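Side-chain contacts in pyocin S5 (Pseudomonas aeruginosa PAO1, PDB 6THK), which probably kills related bacteria as a channel-forming bacteriocin, depolarising their cytoplasmic membrane through a helical pore-forming domain: residues K415-A420 with A451-G456; P437-I442 with T479-D484. The protein carries 1 engineered substitution. All coordinates share one frame; numbering follows the deposited sequence.

Contact 1 of 2, residues K415-A420 with A451-G456; sequences KAIDAA and ASWLVG
Lys415 and Trp453 bring the two backbones nearest, their CA atoms 8.3 Å apart, where the extended residues 415-418 pass the first turns of helix 451-464. No hydrogen bond links the segments; the contact is mainly between side chains, and the indole of Trp453 is its centre. With CG anti to the backbone N (chi1 -173°), the ring reaches out from its helix and takes the lysine chain across one face. The touching starts at the root of that chain: Lys415 CB lies 3.5 Å from Trp453 CE2, above the plane but displaced toward the rim. Further along, Lys415 CD stands 3.8 Å from the centroid of the Trp453 six-membered ring and only 2° off its normal, a well-centred CH-pi contact. The chain then bends at chi3 and chi4, and its amine leads away; Lys415 NZ to the same Trp453 centroid measures 5.6 Å, at most a weak cation-pi attraction. Ile417 adds a smaller apolar touch, with Ile417 CD1 approaching Trp453 CH2 obliquely at 3.8 Å. The contact buries the indole NE1, for which the model offers no partner. Asp418 then N-caps helix 419-431 through a weak bond from Ser421 N. Leu445 and Ala446 of helix 436-446 and Leu403 and Ser407 of helix 396-409 also touch Trp453, which thus packs against two helices of the colicin-type pore-forming domain besides the lead-in to helix 419-431.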
loop_
_atom_site.group_PDB
_atom_site.type_symbol
_atom_site.label_atom_id
_atom_site.label_comp_id
_atom_site.label_asym_id
_atom_site.label_seq_id
_atom_site.Cartn_x
_atom_site.Cartn_y
_atom_site.Cartn_z
ATOM N N LYS A 415 -9.101 -38.530 -23.691
ATOM C CA LYS A 415 -9.245 -38.586 -25.139
ATOM C C LYS A 415 -10.714 -38.668 -25.611
ATOM O O LYS A 415 -11.545 -39.348 -25.001
ATOM C CB LYS A 415 -8.390 -39.739 -25.676
ATOM C CG LYS A 415 -7.999 -39.612 -27.126
ATOM C CD LYS A 415 -6.913 -40.605 -27.478
ATOM C CE LYS A 415 -7.029 -41.074 -28.914
ATOM N NZ LYS A 415 -6.480 -40.098 -29.897
ATOM N N ALA A 416 -11.046 -37.951 -26.679
ATOM C CA ALA A 416 -12.406 -37.953 -27.212
ATOM C C ALA A 416 -12.756 -39.264 -27.908
ATOM O O ALA A 416 -11.917 -39.835 -28.595
ATOM C CB ALA A 416 -12.596 -36.782 -28.160
ATOM N N ILE A 417 -13.979 -39.754 -27.703
ATOM C CA ILE A 417 -14.419 -41.000 -28.334
ATOM C C ILE A 417 -15.952 -41.139 -28.483
ATOM O O ILE A 417 -16.694 -40.731 -27.596
ATOM C CB ILE A 417 -13.835 -42.182 -27.518
ATOM C CG1 ILE A 417 -14.099 -43.542 -28.155
ATOM C CG2 ILE A 417 -14.352 -42.150 -26.090
ATOM C CD1 ILE A 417 -13.283 -44.661 -27.551
ATOM N N ASP A 418 -16.432 -41.699 -29.598
ATOM C CA ASP A 418 -17.856 -41.991 -29.740
ATOM C C ASP A 418 -17.847 -43.465 -29.350
ATOM O O ASP A 418 -17.473 -44.320 -30.143
ATOM C CB ASP A 418 -18.347 -41.818 -31.179
ATOM C CG ASP A 418 -19.763 -42.345 -31.384
ATOM O OD1 ASP A 418 -20.329 -42.897 -30.428
ATOM O OD2 ASP A 418 -20.326 -42.207 -32.487
ATOM N N ALA A 419 -18.276 -43.748 -28.126
ATOM C CA ALA A 419 -18.257 -45.091 -27.549
ATOM C C ALA A 419 -19.169 -46.047 -28.294
ATOM O O ALA A 419 -18.737 -47.140 -28.684
ATOM C CB ALA A 419 -18.662 -45.020 -26.089
ATOM N N ALA A 420 -20.428 -45.615 -28.522
ATOM C CA ALA A 420 -21.449 -46.389 -29.235
ATOM C C ALA A 420 -20.899 -46.894 -30.569
ATOM O O ALA A 420 -21.100 -48.056 -30.888
ATOM C CB ALA A 420 -22.694 -45.537 -29.444
ATOM N N ALA A 451 -0.828 -47.034 -25.068
ATOM C CA ALA A 451 -1.463 -48.346 -24.987
ATOM C C ALA A 451 -2.390 -48.477 -23.770
ATOM O O ALA A 451 -3.402 -49.146 -23.837
ATOM C CB ALA A 451 -0.426 -49.453 -25.018
ATOM N N SER A 452 -2.038 -47.806 -22.675
ATOM C CA SER A 452 -2.807 -47.764 -21.436
ATOM C C SER A 452 -4.216 -47.185 -21.635
ATOM O O SER A 452 -5.128 -47.558 -20.921
ATOM C CB SER A 452 -2.055 -46.975 -20.371
ATOM O OG SER A 452 -0.710 -47.391 -20.305
ATOM N N TRP A 453 -4.382 -46.244 -22.565
ATOM C CA TRP A 453 -5.695 -45.694 -22.868
ATOM C C TRP A 453 -6.628 -46.800 -23.376
ATOM O O TRP A 453 -7.790 -46.841 -23.005
ATOM C CB TRP A 453 -5.609 -44.564 -23.895
ATOM C CG TRP A 453 -6.916 -43.899 -24.079
ATOM C CD1 TRP A 453 -7.603 -43.192 -23.150
ATOM C CD2 TRP A 453 -7.723 -43.905 -25.253
ATOM N NE1 TRP A 453 -8.782 -42.745 -23.671
ATOM C CE2 TRP A 453 -8.879 -43.168 -24.965
ATOM C CE3 TRP A 453 -7.576 -44.454 -26.525
ATOM C CZ2 TRP A 453 -9.881 -42.970 -25.896
ATOM C CZ3 TRP A 453 -8.573 -44.256 -27.442
ATOM C CH2 TRP A 453 -9.708 -43.519 -27.128
ATOM N N LEU A 454 -6.109 -47.699 -24.212
ATOM C CA LEU A 454 -6.866 -48.841 -24.720
ATOM C C LEU A 454 -7.274 -49.747 -23.565
ATOM O O LEU A 454 -8.374 -50.275 -23.546
ATOM C CB LEU A 454 -6.024 -49.666 -25.678
ATOM C CG LEU A 454 -5.834 -49.211 -27.111
ATOM C CD1 LEU A 454 -5.251 -50.355 -27.922
ATOM C CD2 LEU A 454 -7.150 -48.739 -27.699
ATOM N N VAL A 455 -6.361 -49.933 -22.610
ATOM C CA VAL A 455 -6.606 -50.736 -21.420
ATOM C C VAL A 455 -7.721 -50.106 -20.595
ATOM O O VAL A 455 -8.546 -50.807 -20.041
ATOM C CB VAL A 455 -5.340 -50.932 -20.575
ATOM C CG1 VAL A 455 -5.642 -51.809 -19.380
ATOM C CG2 VAL A 455 -4.239 -51.557 -21.411
ATOM N N GLY A 456 -7.745 -48.779 -20.516
ATOM C CA GLY A 456 -8.799 -48.070 -19.817
ATOM C C GLY A 456 -10.137 -48.343 -20.482
ATOM O O GLY A 456 -11.132 -48.545 -19.806
#

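Contact 2 of 2, residues P437-I442 with T479-D484; sequences PFFVKI and TGAMID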
loop_
_atom_site.group_PDB
_atom_site.type_symbol
_atom_site.label_atom_id
_atom_site.label_comp_id
_atom_site.label_asym_id
_atom_site.label_seq_id
_atom_site.Cartn_x
_atom_site.Cartn_y
_atom_site.Cartn_z
ATOM N N PRO A 437 -11.904 -55.101 -39.480
ATOM C CA PRO A 437 -12.528 -53.765 -39.360
ATOM C C PRO A 437 -12.566 -53.225 -37.926
ATOM O O PRO A 437 -12.897 -52.061 -37.726
ATOM C CB PRO A 437 -13.941 -53.977 -39.932
ATOM C CG PRO A 437 -13.866 -55.281 -40.684
ATOM C CD PRO A 437 -12.915 -56.097 -39.886
ATOM N N PHE A 438 -12.392 -54.094 -36.937
ATOM C CA PHE A 438 -12.286 -53.611 -35.566
ATOM C C PHE A 438 -10.953 -52.931 -35.288
ATOM O O PHE A 438 -10.890 -51.868 -34.696
ATOM C CB PHE A 438 -12.486 -54.709 -34.534
ATOM C CG PHE A 438 -12.313 -54.222 -33.133
ATOM C CD1 PHE A 438 -13.317 -53.520 -32.511
ATOM C CD2 PHE A 438 -11.131 -54.423 -32.459
ATOM C CE1 PHE A 438 -13.157 -53.050 -31.227
ATOM C CE2 PHE A 438 -10.961 -53.958 -31.180
ATOM C CZ PHE A 438 -11.976 -53.270 -30.561
ATOM N N PHE A 439 -9.882 -53.611 -35.682
ATOM C CA PHE A 439 -8.529 -53.122 -35.472
ATOM C C PHE A 439 -8.318 -51.823 -36.220
ATOM O O PHE A 439 -7.676 -50.906 -35.724
ATOM C CB PHE A 439 -7.496 -54.173 -35.874
ATOM C CG PHE A 439 -7.462 -55.360 -34.960
ATOM C CD1 PHE A 439 -7.317 -55.193 -33.599
ATOM C CD2 PHE A 439 -7.596 -56.635 -35.455
ATOM C CE1 PHE A 439 -7.294 -56.277 -32.753
ATOM C CE2 PHE A 439 -7.576 -57.725 -34.615
ATOM C CZ PHE A 439 -7.423 -57.546 -33.262
ATOM N N VAL A 440 -8.873 -51.745 -37.423
ATOM C CA VAL A 440 -8.768 -50.538 -38.217
ATOM C C VAL A 440 -9.465 -49.394 -37.496
ATOM O O VAL A 440 -8.962 -48.281 -37.466
ATOM C CB VAL A 440 -9.409 -50.715 -39.599
ATOM C CG1 VAL A 440 -9.717 -49.362 -40.207
ATOM C CG2 VAL A 440 -8.494 -51.510 -40.507
ATOM N N LYS A 441 -10.629 -49.664 -36.921
ATOM C CA LYS A 441 -11.352 -48.641 -36.193
ATOM C C LYS A 441 -10.574 -48.163 -34.970
ATOM O O LYS A 441 -10.511 -46.973 -34.712
ATOM C CB LYS A 441 -12.735 -49.154 -35.794
ATOM C CG LYS A 441 -13.349 -48.453 -34.599
ATOM C CD LYS A 441 -14.380 -47.429 -35.029
ATOM C CE LYS A 441 -14.137 -46.098 -34.351
ATOM N NZ LYS A 441 -15.402 -45.362 -34.103
ATOM N N ILE A 442 -9.989 -49.083 -34.207
ATOM C CA ILE A 442 -9.217 -48.667 -33.039
ATOM C C ILE A 442 -7.961 -47.897 -33.421
ATOM O O ILE A 442 -7.641 -46.892 -32.808
ATOM C CB ILE A 442 -8.892 -49.799 -32.036
ATOM C CG1 ILE A 442 -8.798 -51.151 -32.716
ATOM C CG2 ILE A 442 -9.934 -49.857 -30.937
ATOM C CD1 ILE A 442 -8.579 -52.275 -31.733
ATOM N N THR A 479 -7.693 -56.249 -27.158
ATOM C CA THR A 479 -6.898 -55.099 -26.661
ATOM C C THR A 479 -5.395 -55.470 -26.657
ATOM O O THR A 479 -4.573 -54.667 -27.078
ATOM C CB THR A 479 -7.375 -54.721 -25.250
ATOM O OG1 THR A 479 -8.750 -54.372 -25.320
ATOM C CG2 THR A 479 -6.587 -53.591 -24.621
ATOM N N GLY A 480 -5.075 -56.682 -26.176
ATOM C CA GLY A 480 -3.720 -57.219 -26.092
ATOM C C GLY A 480 -3.018 -57.335 -27.435
ATOM O O GLY A 480 -1.825 -57.056 -27.519
ATOM N N ALA A 481 -3.745 -57.735 -28.501
ATOM C CA ALA A 481 -3.214 -57.817 -29.882
ATOM C C ALA A 481 -2.758 -56.428 -30.388
ATOM O O ALA A 481 -1.914 -56.320 -31.277
ATOM C CB ALA A 481 -4.284 -58.364 -30.819
ATOM N N MET A 482 -3.324 -55.374 -29.802
ATOM C CA MET A 482 -3.049 -53.990 -30.165
ATOM C C MET A 482 -1.871 -53.407 -29.378
ATOM O O MET A 482 -1.452 -52.274 -29.639
ATOM C CB MET A 482 -4.312 -53.170 -29.903
ATOM C CG MET A 482 -4.506 -52.068 -30.877
ATOM S SD MET A 482 -5.074 -52.687 -32.452
ATOM C CE MET A 482 -4.168 -51.637 -33.559
ATOM N N ILE A 483 -1.348 -54.192 -28.406
ATOM C CA ILE A 483 -0.278 -53.776 -27.503
ATOM C C ILE A 483 0.999 -54.595 -27.684
ATOM O O ILE A 483 2.011 -54.065 -28.148
ATOM C CB ILE A 483 -0.773 -53.772 -26.028
ATOM C CG1 ILE A 483 -2.040 -52.904 -25.865
ATOM C CG2 ILE A 483 0.347 -53.336 -25.069
ATOM C CD1 ILE A 483 -2.785 -53.037 -24.529
ATOM N N ASP A 484 0.942 -55.883 -27.323
ATOM C CA ASP A 484 2.076 -56.794 -27.337
ATOM C C ASP A 484 1.583 -58.189 -27.653
ATOM O O ASP A 484 0.534 -58.589 -27.146
ATOM C CB ASP A 484 2.720 -56.795 -25.922
ATOM C CG ASP A 484 4.128 -57.349 -25.803
ATOM O OD1 ASP A 484 4.740 -57.655 -26.853
ATOM O OD2 ASP A 484 4.640 -57.434 -24.654
#
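Met482 meets Phe439 in a Met-aromatic contact within the all-helical colicin pore-forming domain, where helix 436-446 packs against residues 479-484 at the end region of helix 468-481. The two backbones come nearest at these same residues, with 7.7 Å between Phe439 CA and Met482 CA. The tight part is centred on the sulfur: Met482 SD lies 3.6 Å from Phe439 CD1 and 3.6 Å from Ile442 CD1, and thus touches two residues almost one helical turn apart. Its approach to the phenyl group is oblique, 4.8 Å from the centroid of the Phe439 ring and 66° off the normal. Bends at chi2 (75°) and chi3 (-141°) fold the methionine chain so that SD, not the methyl, meets both side chains. Ala481 makes a looser apolar touch, its CB 4.1 Å from Phe439 CZ. All four touching residues are buried; the solvent side belongs to Val440, whose CB points away from the other segment, and to the partly exposed Lys441, whose NZ bonds Ser421 OG. Phe368 meets the Phe439 ring edge-to-face, while Ala364 of helix 361-378 touches both Phe439 and Met482. A zinc ion lies about 9 Å from the Ala481 side chain, with His371 and Glu485 among its ligands. Past Met482 the chain turns tightly: Gly480 O accepts from both Ile483 N and Asp484 N, each bond being 3.0 Å long.

How the contacts relate
From the N terminus, the chain passes residues 415-420, then helix 419-431 and the first side of contact 2 on helix 436-446. It reaches 451-456 next, where contact 1 closes a loop with 30 residues between its segments. Helix 468-481 follows, and residues 479-484 close the second loop, with 36 between. The segments alternate, so the loops cross rather than nest: each encloses one segment of the other. The contact centres lie about 12 Å apart, and the two contacts meet directly, with Leu454 CD1 3.5 Å from Met482 CG. Contact 1 joins the lead-in to helix 419-431 to helix 451-464; contact 2 joins helix 436-446 to the end region of helix 468-481.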